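Local coordinates for glutathione S-transferase (Acinetobacter baumannii, PDB 4MP4), which probably catalyses the transfer of glutathione to electrophilic substrates, at residues F22-P34 / I77-I90. Residues are numbered along the deposited sequence; the frame is centred on the assembly and turned at random.
Sequences FTVFVGLHEKQIP and ILEYLEELYPDTAI
K31, where the chain leaves helix 19-30, reaches across to the end of helix 74-84 and the turn behind it, where its ammonium group makes all four hydrogen bonds between the segments. K31 NZ lies 2.6 Å from T88 O and 2.8 Å from Y85 O, and also bonds T88 OG1. The Y85 carbonyl receives it in its own plane, at a C=O...N angle of 150°, whereas at T88 O the nitrogen stands above the carbonyl plane. The fourth partner is E82, whose OE2 forms a salt bridge to K31 NZ at 2.9 Å, met on the anti side; its other oxygen, OE1, takes the backbone N-H of I90. Three N-H groups are thus shared among four oxygens, and at least one must be bifurcated. E82 ties the chain after the turn back to the helix while partnering the lysine. Bends at chi3 and chi4 curl the lysine tip into this cluster of oxygens, which would be expected to favour its charged form. Y85 to T88 form a type I turn, so K31 grips both its ends.

Apolar contacts fill the rest. L28 CD2 meets L81 CD1 at 3.6 Å, the two side chains crossing at about a right angle, as do those of V24 and I77, where V24 CG1 lies 3.7 Å from I77 CG2. I33 lays CD1 obliquely against the Y85 ring, 3.4 Å from Y85 CD2. G27 brings bare backbone to the interface: its CA is 4.0 Å from I90 CD1.

The helical segments run nearly parallel (12°), their axes 10.4 Å apart at closest. V24, I33 and Y85 also touch strand 8-13, placing the pair on one face of the mixed four-stranded sheet, as in the thioredoxin-like N-terminal domain of glutathione transferases.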
ATOM      1  N   PHE A  22      -9.360   3.093  11.755  1.00 12.50           N
ATOM      2  CA  PHE A  22     -10.745   3.338  11.382  1.00 20.13           C
ATOM      3  C   PHE A  22     -11.222   2.323  10.329  1.00 17.21           C
ATOM      4  O   PHE A  22     -12.264   1.686  10.478  1.00 17.11           O
ATOM      5  CB  PHE A  22     -10.896   4.776  10.885  1.00 16.18           C
ATOM      6  CG  PHE A  22     -12.116   5.017  10.036  1.00 18.63           C
ATOM      7  CD1 PHE A  22     -13.367   5.150  10.618  1.00 19.24           C
ATOM      8  CD2 PHE A  22     -12.007   5.136   8.659  1.00  9.95           C
ATOM      9  CE1 PHE A  22     -14.493   5.400   9.839  1.00 17.48           C
ATOM     10  CE2 PHE A  22     -13.130   5.372   7.874  1.00 14.27           C
ATOM     11  CZ  PHE A  22     -14.375   5.512   8.466  1.00  9.78           C
ATOM     12  N   THR A  23     -10.416   2.149   9.296  1.00 14.80           N
ATOM     13  CA  THR A  23     -10.756   1.302   8.157  1.00 20.87           C
ATOM     14  C   THR A  23     -10.922  -0.192   8.507  1.00 24.98           C
ATOM     15  O   THR A  23     -11.833  -0.868   8.004  1.00 23.23           O
ATOM     16  CB  THR A  23      -9.688   1.481   7.078  1.00 17.59           C
ATOM     17  OG1 THR A  23      -9.676   2.857   6.671  1.00 24.51           O
ATOM     18  CG2 THR A  23      -9.956   0.593   5.892  1.00 12.82           C
ATOM     19  N   VAL A  24     -10.054  -0.697   9.377  1.00 21.01           N
ATOM     20  CA  VAL A  24     -10.164  -2.079   9.851  1.00 23.14           C
ATOM     21  C   VAL A  24     -11.358  -2.295  10.791  1.00 21.50           C
ATOM     22  O   VAL A  24     -12.054  -3.313  10.704  1.00 26.23           O
ATOM     23  CB  VAL A  24      -8.868  -2.549  10.532  1.00 25.02           C
ATOM     24  CG1 VAL A  24      -9.029  -3.961  11.087  1.00 17.59           C
ATOM     25  CG2 VAL A  24      -7.706  -2.475   9.545  1.00 18.76           C
ATOM     26  N   PHE A  25     -11.590  -1.339  11.685  1.00 16.05           N
ATOM     27  CA  PHE A  25     -12.760  -1.363  12.565  1.00 19.23           C
ATOM     28  C   PHE A  25     -14.024  -1.464  11.729  1.00 26.73           C
ATOM     29  O   PHE A  25     -14.925  -2.273  12.043  1.00 18.16           O
ATOM     30  CB  PHE A  25     -12.801  -0.089  13.410  1.00 26.23           C
ATOM     31  CG  PHE A  25     -14.062   0.087  14.227  1.00 25.79           C
ATOM     32  CD1 PHE A  25     -15.177   0.722  13.692  1.00 13.38           C
ATOM     33  CD2 PHE A  25     -14.107  -0.320  15.550  1.00 26.43           C
ATOM     34  CE1 PHE A  25     -16.332   0.897  14.448  1.00 13.49           C
ATOM     35  CE2 PHE A  25     -15.254  -0.142  16.311  1.00 20.42           C
ATOM     36  CZ  PHE A  25     -16.365   0.480  15.758  1.00 22.12           C
ATOM     37  N   VAL A  26     -14.084  -0.650  10.667  1.00 13.47           N
ATOM     38  CA  VAL A  26     -15.246  -0.653   9.777  1.00 14.57           C
ATOM     39  C   VAL A  26     -15.394  -2.021   9.107  1.00 18.49           C
ATOM     40  O   VAL A  26     -16.488  -2.598   9.081  1.00 19.63           O
ATOM     41  CB  VAL A  26     -15.216   0.490   8.721  1.00 12.06           C
ATOM     42  CG1 VAL A  26     -16.321   0.292   7.670  1.00 11.91           C
ATOM     43  CG2 VAL A  26     -15.336   1.866   9.397  1.00 11.31           C
ATOM     44  N   GLY A  27     -14.277  -2.552   8.609  1.00 22.45           N
ATOM     45  CA  GLY A  27     -14.261  -3.868   7.996  1.00 15.44           C
ATOM     46  C   GLY A  27     -14.764  -4.982   8.896  1.00 18.27           C
ATOM     47  O   GLY A  27     -15.546  -5.821   8.471  1.00 22.82           O
ATOM     48  N   LEU A  28     -14.305  -5.001  10.140  1.00 22.62           N
ATOM     49  CA  LEU A  28     -14.755  -6.004  11.101  1.00 21.45           C
ATOM     50  C   LEU A  28     -16.262  -5.918  11.341  1.00 21.65           C
ATOM     51  O   LEU A  28     -16.953  -6.922  11.266  1.00 28.02           O
ATOM     52  CB  LEU A  28     -13.988  -5.871  12.416  1.00 20.61           C
ATOM     53  CG  LEU A  28     -12.491  -6.220  12.366  1.00 22.57           C
ATOM     54  CD1 LEU A  28     -11.724  -5.550  13.519  1.00 24.90           C
ATOM     55  CD2 LEU A  28     -12.318  -7.733  12.420  1.00 24.61           C
ATOM     56  N   HIS A  29     -16.768  -4.715  11.603  1.00 20.24           N
ATOM     57  CA  HIS A  29     -18.195  -4.527  11.840  1.00 24.92           C
ATOM     58  C   HIS A  29     -19.083  -4.896  10.656  1.00 18.70           C
ATOM     59  O   HIS A  29     -20.123  -5.513  10.833  1.00 32.52           O
ATOM     60  CB  HIS A  29     -18.490  -3.103  12.321  1.00 28.41           C
ATOM     61  CG  HIS A  29     -18.301  -2.924  13.792  1.00 27.22           C
ATOM     62  ND1 HIS A  29     -19.233  -3.340  14.715  1.00 30.05           N
ATOM     63  CD2 HIS A  29     -17.275  -2.399  14.502  1.00 32.92           C
ATOM     64  CE1 HIS A  29     -18.794  -3.074  15.932  1.00 35.15           C
ATOM     65  NE2 HIS A  29     -17.609  -2.498  15.829  1.00 33.89           N
ATOM     66  N   GLU A  30     -18.680  -4.516   9.452  1.00 20.83           N
ATOM     67  CA  GLU A  30     -19.403  -4.934   8.249  1.00 22.44           C
ATOM     68  C   GLU A  30     -19.447  -6.470   8.089  1.00 30.40           C
ATOM     69  O   GLU A  30     -20.482  -7.036   7.745  1.00 38.91           O
ATOM     70  CB  GLU A  30     -18.786  -4.279   7.018  1.00 18.66           C
ATOM     71  CG  GLU A  30     -18.954  -2.753   6.964  1.00 18.35           C
ATOM     72  CD  GLU A  30     -20.317  -2.330   6.446  1.00 26.79           C
ATOM     73  OE1 GLU A  30     -20.753  -1.198   6.755  1.00 20.24           O
ATOM     74  OE2 GLU A  30     -20.957  -3.134   5.727  1.00 36.48           O
ATOM     75  N   LYS A  31     -18.330  -7.142   8.354  1.00 30.94           N
ATOM     76  CA  LYS A  31     -18.273  -8.596   8.237  1.00 32.64           C
ATOM     77  C   LYS A  31     -18.904  -9.291   9.442  1.00 35.32           C
ATOM     78  O   LYS A  31     -18.954 -10.521   9.512  1.00 35.83           O
ATOM     79  CB  LYS A  31     -16.825  -9.063   8.069  1.00 23.02           C
ATOM     80  CG  LYS A  31     -16.196  -8.684   6.731  1.00 23.22           C
ATOM     81  CD  LYS A  31     -14.740  -9.122   6.666  1.00 25.58           C
ATOM     82  CE  LYS A  31     -14.617 -10.576   6.267  1.00 24.22           C
ATOM     83  NZ  LYS A  31     -15.262 -10.735   4.937  1.00 28.47           N
ATOM     84  N   GLN A  32     -19.374  -8.493  10.389  1.00 36.09           N
ATOM     85  CA  GLN A  32     -19.915  -9.007  11.642  1.00 35.83           C
ATOM     86  C   GLN A  32     -18.994 -10.021  12.308  1.00 34.10           C
ATOM     87  O   GLN A  32     -19.420 -11.099  12.702  1.00 37.71           O
ATOM     88  CB  GLN A  32     -21.318  -9.571  11.446  1.00 34.99           C
ATOM     89  CG  GLN A  32     -22.310  -8.512  10.998  1.00 39.97           C
ATOM     90  CD  GLN A  32     -23.744  -9.003  11.003  1.00 45.82           C
ATOM     91  OE1 GLN A  32     -24.128  -9.837  10.185  1.00 57.12           O
ATOM     92  NE2 GLN A  32     -24.542  -8.489  11.930  1.00 38.15           N
ATOM     93  N   ILE A  33     -17.724  -9.655  12.426  1.00 29.19           N
ATOM     94  CA  ILE A  33     -16.774 -10.427  13.204  1.00 26.24           C
ATOM     95  C   ILE A  33     -16.678  -9.824  14.597  1.00 33.72           C
ATOM     96  O   ILE A  33     -16.452  -8.627  14.743  1.00 36.08           O
ATOM     97  CB  ILE A  33     -15.399 -10.426  12.533  1.00 25.41           C
ATOM     98  CG1 ILE A  33     -15.508 -11.067  11.148  1.00 25.32           C
ATOM     99  CG2 ILE A  33     -14.378 -11.130  13.396  1.00 26.08           C
ATOM    100  CD1 ILE A  33     -14.350 -10.762  10.237  1.00 28.80           C
ATOM    101  N   PRO A  34     -16.885 -10.646  15.631  1.00 33.58           N
ATOM    102  CA  PRO A  34     -16.793 -10.111  16.988  1.00 32.22           C
ATOM    103  C   PRO A  34     -15.336  -9.912  17.325  1.00 35.33           C
ATOM    104  O   PRO A  34     -14.514 -10.739  16.925  1.00 38.39           O
ATOM    105  CB  PRO A  34     -17.398 -11.227  17.841  1.00 29.69           C
ATOM    106  CG  PRO A  34     -17.184 -12.465  17.040  1.00 30.23           C
ATOM    107  CD  PRO A  34     -17.260 -12.071  15.611  1.00 37.40           C
ATOM    108  N   ILE A  77      -4.301  -6.494   6.550  1.00 23.77           N
ATOM    109  CA  ILE A  77      -5.274  -6.981   7.517  1.00 21.19           C
ATOM    110  C   ILE A  77      -6.615  -7.267   6.849  1.00 24.28           C
ATOM    111  O   ILE A  77      -7.204  -8.332   7.067  1.00 21.46           O
ATOM    112  CB  ILE A  77      -5.445  -6.011   8.715  1.00 26.01           C
ATOM    113  CG1 ILE A  77      -4.200  -6.054   9.612  1.00 21.10           C
ATOM    114  CG2 ILE A  77      -6.673  -6.371   9.535  1.00 18.80           C
ATOM    115  CD1 ILE A  77      -4.117  -4.928  10.615  1.00 18.23           C
ATOM    116  N   LEU A  78      -7.076  -6.337   6.013  1.00 18.68           N
ATOM    117  CA  LEU A  78      -8.338  -6.519   5.294  1.00 23.90           C
ATOM    118  C   LEU A  78      -8.321  -7.766   4.402  1.00 27.03           C
ATOM    119  O   LEU A  78      -9.233  -8.605   4.463  1.00 23.72           O
ATOM    120  CB  LEU A  78      -8.695  -5.268   4.470  1.00 21.33           C
ATOM    121  CG  LEU A  78      -9.131  -4.050   5.280  1.00 24.33           C
ATOM    122  CD1 LEU A  78      -9.055  -2.776   4.466  1.00 15.27           C
ATOM    123  CD2 LEU A  78     -10.535  -4.267   5.814  1.00 27.13           C
ATOM    124  N   GLU A  79      -7.271  -7.882   3.592  1.00 24.43           N
ATOM    125  CA  GLU A  79      -7.087  -9.020   2.702  1.00 25.57           C
ATOM    126  C   GLU A  79      -7.171 -10.335   3.490  1.00 27.97           C
ATOM    127  O   GLU A  79      -7.786 -11.319   3.056  1.00 25.76           O
ATOM    128  CB  GLU A  79      -5.741  -8.895   1.984  1.00 29.51           C
ATOM    129  CG  GLU A  79      -5.800  -9.157   0.492  1.00 36.74           C
ATOM    130  CD  GLU A  79      -6.338  -7.983  -0.295  1.00 49.86           C
ATOM    131  OE1 GLU A  79      -5.532  -7.108  -0.665  1.00 62.59           O
ATOM    132  OE2 GLU A  79      -7.558  -7.937  -0.563  1.00 55.42           O
ATOM    133  N   TYR A  80      -6.575 -10.319   4.674  1.00 27.54           N
ATOM    134  CA  TYR A  80      -6.549 -11.472   5.558  1.00 27.51           C
ATOM    135  C   TYR A  80      -7.946 -11.817   6.071  1.00 31.04           C
ATOM    136  O   TYR A  80      -8.304 -12.987   6.213  1.00 33.39           O
ATOM    137  CB  TYR A  80      -5.594 -11.165   6.708  1.00 22.74           C
ATOM    138  CG  TYR A  80      -5.588 -12.160   7.805  1.00 22.18           C
ATOM    139  CD1 TYR A  80      -5.115 -13.443   7.592  1.00 33.46           C
ATOM    140  CD2 TYR A  80      -6.039 -11.825   9.063  1.00 25.96           C
ATOM    141  CE1 TYR A  80      -5.103 -14.369   8.596  1.00 31.39           C
ATOM    142  CE2 TYR A  80      -6.032 -12.752  10.084  1.00 29.53           C
ATOM    143  CZ  TYR A  80      -5.563 -14.022   9.844  1.00 34.98           C
ATOM    144  OH  TYR A  80      -5.549 -14.953  10.857  1.00 47.97           O
ATOM    145  N   LEU A  81      -8.741 -10.787   6.327  1.00 33.38           N
ATOM    146  CA  LEU A  81     -10.109 -10.959   6.780  1.00 24.92           C
ATOM    147  C   LEU A  81     -11.008 -11.515   5.670  1.00 29.84           C
ATOM    148  O   LEU A  81     -11.890 -12.339   5.934  1.00 26.16           O
ATOM    149  CB  LEU A  81     -10.664  -9.629   7.311  1.00 26.75           C
ATOM    150  CG  LEU A  81     -10.126  -9.132   8.667  1.00 29.69           C
ATOM    151  CD1 LEU A  81     -10.882  -7.882   9.151  1.00 20.51           C
ATOM    152  CD2 LEU A  81     -10.180 -10.231   9.718  1.00 22.35           C
ATOM    153  N   GLU A  82     -10.787 -11.062   4.435  1.00 21.06           N
ATOM    154  CA  GLU A  82     -11.548 -11.567   3.300  1.00 27.97           C
ATOM    155  C   GLU A  82     -11.266 -13.056   3.072  1.00 36.20           C
ATOM    156  O   GLU A  82     -12.178 -13.837   2.797  1.00 42.80           O
ATOM    157  CB  GLU A  82     -11.205 -10.790   2.027  1.00 20.26           C
ATOM    158  CG  GLU A  82     -11.729  -9.373   1.970  1.00 28.52           C
ATOM    159  CD  GLU A  82     -13.239  -9.297   1.839  1.00 29.41           C
ATOM    160  OE1 GLU A  82     -13.742  -9.266   0.690  1.00 28.10           O
ATOM    161  OE2 GLU A  82     -13.917  -9.250   2.889  1.00 28.11           O
ATOM    162  N   GLU A  83      -9.995 -13.437   3.176  1.00 31.68           N
ATOM    163  CA  GLU A  83      -9.602 -14.826   3.007  1.00 28.19           C
ATOM    164  C   GLU A  83     -10.195 -15.718   4.095  1.00 37.48           C
ATOM    165  O   GLU A  83     -10.628 -16.831   3.809  1.00 47.07           O
ATOM    166  CB  GLU A  83      -8.074 -14.958   2.933  1.00 23.66           C
ATOM    167  CG  GLU A  83      -7.523 -14.679   1.532  1.00 22.41           C
ATOM    168  CD  GLU A  83      -6.012 -14.611   1.486  1.00 47.63           C
ATOM    169  OE1 GLU A  83      -5.359 -15.223   2.356  1.00 47.80           O
ATOM    170  OE2 GLU A  83      -5.477 -13.939   0.577  1.00 48.70           O
ATOM    171  N   LEU A  84     -10.227 -15.219   5.330  1.00 34.68           N
ATOM    172  CA  LEU A  84     -10.792 -15.956   6.464  1.00 32.82           C
ATOM    173  C   LEU A  84     -12.303 -16.085   6.362  1.00 32.93           C
ATOM    174  O   LEU A  84     -12.882 -17.051   6.847  1.00 42.32           O
ATOM    175  CB  LEU A  84     -10.472 -15.254   7.789  1.00 34.61           C
ATOM    176  CG  LEU A  84      -9.068 -15.325   8.385  1.00 38.15           C
ATOM    177  CD1 LEU A  84      -9.049 -14.652   9.757  1.00 33.03           C
ATOM    178  CD2 LEU A  84      -8.613 -16.766   8.502  1.00 37.50           C
ATOM    179  N   TYR A  85     -12.941 -15.095   5.754  1.00 23.51           N
ATOM    180  CA  TYR A  85     -14.390 -15.072   5.655  1.00 25.23           C
ATOM    181  C   TYR A  85     -14.846 -14.593   4.289  1.00 29.55           C
ATOM    182  O   TYR A  85     -15.246 -13.438   4.133  1.00 31.76           O
ATOM    183  CB  TYR A  85     -14.992 -14.179   6.742  1.00 26.22           C
ATOM    184  CG  TYR A  85     -14.653 -14.596   8.156  1.00 30.32           C
ATOM    185  CD1 TYR A  85     -15.268 -15.695   8.749  1.00 34.41           C
ATOM    186  CD2 TYR A  85     -13.736 -13.877   8.909  1.00 33.48           C
ATOM    187  CE1 TYR A  85     -14.965 -16.072  10.053  1.00 33.41           C
ATOM    188  CE2 TYR A  85     -13.427 -14.243  10.208  1.00 36.57           C
ATOM    189  CZ  TYR A  85     -14.042 -15.342  10.775  1.00 40.23           C
ATOM    190  OH  TYR A  85     -13.727 -15.706  12.069  1.00 48.86           O
ATOM    191  N   PRO A  86     -14.810 -15.494   3.297  1.00 36.95           N
ATOM    192  CA  PRO A  86     -15.003 -15.176   1.875  1.00 34.62           C
ATOM    193  C   PRO A  86     -16.432 -14.879   1.463  1.00 37.84           C
ATOM    194  O   PRO A  86     -16.665 -14.398   0.350  1.00 41.92           O
ATOM    195  CB  PRO A  86     -14.523 -16.445   1.166  1.00 34.14           C
ATOM    196  CG  PRO A  86     -13.678 -17.153   2.175  1.00 42.65           C
ATOM    197  CD  PRO A  86     -14.340 -16.872   3.483  1.00 41.43           C
ATOM    198  N   ASP A  87     -17.395 -15.158   2.324  1.00 42.78           N
ATOM    199  CA  ASP A  87     -18.765 -14.992   1.880  1.00 54.64           C
ATOM    200  C   ASP A  87     -19.426 -13.741   2.448  1.00 55.66           C
ATOM    201  O   ASP A  87     -20.639 -13.557   2.339  1.00 64.16           O
ATOM    202  CB  ASP A  87     -19.569 -16.273   2.114  1.00 61.09           C
ATOM    203  CG  ASP A  87     -18.924 -17.484   1.444  1.00 56.37           C
ATOM    204  OD1 ASP A  87     -18.781 -17.474   0.197  1.00 50.69           O
ATOM    205  OD2 ASP A  87     -18.549 -18.434   2.164  1.00 54.35           O
ATOM    206  N   THR A  88     -18.604 -12.879   3.039  1.00 42.24           N
ATOM    207  CA  THR A  88     -19.027 -11.537   3.408  1.00 38.35           C
ATOM    208  C   THR A  88     -18.005 -10.548   2.877  1.00 40.19           C
ATOM    209  O   THR A  88     -17.315  -9.864   3.639  1.00 42.65           O
ATOM    210  CB  THR A  88     -19.157 -11.365   4.920  1.00 32.93           C
ATOM    211  OG1 THR A  88     -17.922 -11.737   5.551  1.00 30.55           O
ATOM    212  CG2 THR A  88     -20.295 -12.227   5.441  1.00 22.47           C
ATOM    213  N   ALA A  89     -17.917 -10.484   1.555  1.00 30.38           N
ATOM    214  CA  ALA A  89     -16.904  -9.685   0.901  1.00 29.90           C
ATOM    215  C   ALA A  89     -17.149  -8.200   1.158  1.00 27.30           C
ATOM    216  O   ALA A  89     -18.292  -7.741   1.189  1.00 23.62           O
ATOM    217  CB  ALA A  89     -16.879  -9.988  -0.594  1.00 20.98           C
ATOM    218  N   ILE A  90     -16.066  -7.458   1.359  1.00 25.46           N
ATOM    219  CA  ILE A  90     -16.152  -6.007   1.497  1.00 24.67           C
ATOM    220  C   ILE A  90     -15.386  -5.344   0.354  1.00 22.70           C
ATOM    221  O   ILE A  90     -15.030  -4.182   0.434  1.00 32.98           O
ATOM    222  CB  ILE A  90     -15.644  -5.519   2.868  1.00 25.58           C
ATOM    223  CG1 ILE A  90     -14.184  -5.896   3.073  1.00 16.70           C
ATOM    224  CG2 ILE A  90     -16.493  -6.107   4.003  1.00 26.06           C
ATOM    225  CD1 ILE A  90     -13.669  -5.538   4.444  1.00 16.05           C
TER